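Local coordinates for protein mandelate racemase / muconate lactonizing enzyme (Burkholderia pseudomallei, PDB 2POD) that is of unknown function but belongs to the enolase superfamily, binds a metal ion in its barrel domain and probably acts as a lyase, at residues B[267-272]-B[291-296]. Residues are numbered along the deposited sequence; the frame is centred on the assembly and turned at random.
With NA (sodium ion), chain D.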
# COMPACT_ATOMS: atom_id res chain seq x y z
N PRO B 267 -4.23 16.18 -18.28
CA PRO B 267 -3.75 14.81 -18.14
C PRO B 267 -2.37 14.63 -18.76
O PRO B 267 -2.02 15.31 -19.73
CB PRO B 267 -4.78 13.99 -18.92
CG PRO B 267 -5.40 14.97 -19.89
CD PRO B 267 -5.39 16.29 -19.20
N VAL B 268 -1.58 13.71 -18.19
CA VAL B 268 -0.29 13.39 -18.78
C VAL B 268 -0.38 12.47 -20.00
O VAL B 268 -1.14 11.50 -20.02
CB VAL B 268 0.85 13.07 -17.75
CG1 VAL B 268 0.44 13.35 -16.31
CG2 VAL B 268 1.42 11.68 -17.91
N CYS B 269 0.37 12.84 -21.02
CA CYS B 269 0.49 12.04 -22.22
C CYS B 269 1.88 11.43 -22.20
O CYS B 269 2.90 12.13 -22.08
CB CYS B 269 0.28 12.92 -23.45
SG CYS B 269 0.38 12.07 -25.00
N ALA B 270 1.93 10.11 -22.29
CA ALA B 270 3.19 9.40 -22.16
C ALA B 270 3.04 8.08 -22.90
O ALA B 270 1.94 7.55 -22.93
CB ALA B 270 3.50 9.14 -20.68
N SER B 271 4.10 7.54 -23.51
CA SER B 271 5.32 8.24 -23.93
C SER B 271 5.85 7.56 -25.18
O SER B 271 5.91 6.33 -25.25
CB SER B 271 6.42 8.12 -22.86
OG SER B 271 7.58 8.84 -23.23
N GLU B 272 6.26 8.37 -26.16
CA GLU B 272 6.95 7.90 -27.37
C GLU B 272 8.30 7.22 -27.09
O GLU B 272 8.79 6.44 -27.90
CB GLU B 272 7.18 9.07 -28.34
CG GLU B 272 8.08 10.16 -27.76
CD GLU B 272 8.08 11.42 -28.57
OE1 GLU B 272 9.16 11.82 -29.03
OE2 GLU B 272 7.01 12.03 -28.73
N ILE B 291 -3.29 9.88 -21.30
CA ILE B 291 -3.25 9.47 -22.69
C ILE B 291 -2.02 8.60 -22.91
O ILE B 291 -0.91 9.00 -22.57
CB ILE B 291 -3.27 10.67 -23.69
CG1 ILE B 291 -4.57 11.47 -23.55
CG2 ILE B 291 -3.18 10.19 -25.15
CD1 ILE B 291 -4.42 12.75 -22.79
N VAL B 292 -2.24 7.41 -23.45
CA VAL B 292 -1.15 6.52 -23.78
C VAL B 292 -0.62 6.87 -25.16
O VAL B 292 -1.29 6.66 -26.17
CB VAL B 292 -1.57 5.03 -23.66
CG1 VAL B 292 -0.51 4.11 -24.25
CG2 VAL B 292 -1.81 4.69 -22.19
N MSE B 293 0.58 7.44 -25.20
CA MSE B 293 1.23 7.75 -26.46
C MSE B 293 2.27 6.72 -26.81
O MSE B 293 2.81 6.05 -25.94
CB MSE B 293 1.86 9.13 -26.45
CG MSE B 293 1.53 9.91 -27.70
SE MSE B 293 2.77 11.28 -28.27
CE MSE B 293 4.23 10.88 -27.04
N LEU B 294 2.56 6.63 -28.10
CA LEU B 294 3.01 5.40 -28.73
C LEU B 294 3.64 5.81 -30.04
O LEU B 294 3.00 6.48 -30.84
CB LEU B 294 1.78 4.52 -29.01
CG LEU B 294 1.89 3.01 -29.14
CD1 LEU B 294 2.93 2.49 -28.18
CD2 LEU B 294 0.55 2.39 -28.82
N ASP B 295 4.88 5.42 -30.28
CA ASP B 295 5.44 5.49 -31.62
C ASP B 295 5.70 4.08 -32.13
O ASP B 295 6.53 3.38 -31.56
CB ASP B 295 6.74 6.31 -31.62
CG ASP B 295 7.27 6.59 -33.02
OD1 ASP B 295 7.64 5.63 -33.72
OD2 ASP B 295 7.32 7.77 -33.41
N ILE B 296 5.05 3.69 -33.23
CA ILE B 296 5.20 2.33 -33.75
C ILE B 296 6.59 1.95 -34.27
O ILE B 296 6.93 0.77 -34.32
CB ILE B 296 4.05 1.87 -34.73
CG1 ILE B 296 4.40 2.09 -36.20
CG2 ILE B 296 2.67 2.39 -34.29
CD1 ILE B 296 4.19 3.48 -36.72
NA NA D . 6.64 14.14 -29.19
O HOH W 1 6.95 4.37 -28.14
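Two neighbouring parallel strands of the TIM-barrel-like (beta/alpha)-barrel domain of the enolase superfamily, 268-270 and 289-294, meet here, joined in a beta-alpha-beta unit by helix 276-285; Glu272, just past the C-terminal end of the first, is a metal ligand. Ile291 N donates to Val268 O, and Ala270 N donates to Ile291 O at 3.1 Å, so that Ile291 bonds through both its N and its O to the residues flanking Cys269, the usual pattern of a parallel pair. Met293 N then reaches Ala270 O from above the carbonyl plane, 54° out of it, just before the cis peptide that precedes Ser271.

Towards the barrel interior, Cys269, Ile291 and Met293, a selenomethionine, pack together. With SG anti to its backbone N (chi1 -179°), Cys269 lays its small, polarisable sulfur 3.6 Å from Met293 CB and 4.0 Å from Ile291 CG2; Trp244 and Glu246 on strand 244-246 adjoin this cluster. Facing helix 276-285 instead, the methyl of Ala270 packs on Leu283 and the branched Val292 on Phe280 and Leu284, small apolar groups that fit between sheet and helix. At the N-terminal start of the pair, Ile291 CD1 touches Pro267 CG at 3.8 Å.

Beyond the strands, the side chains of Glu272 and Met293 lie side by side, pointing the same way. The flexible selenomethionine bends at its last torsion, bringing CE 3.5 Å from Glu272 OE2. A carboxylate suits this place: OE2 binds sodium at 2.2 Å, alongside Glu220 and Glu246, while OE1 bonds to Tyr73 OH of the second subunit. Asp295 OD2 is hydrogen-bonded to His322 ND1, and one water bridges the backbones, donating to Glu272 O at 2.8 Å and accepting from Asp295 N.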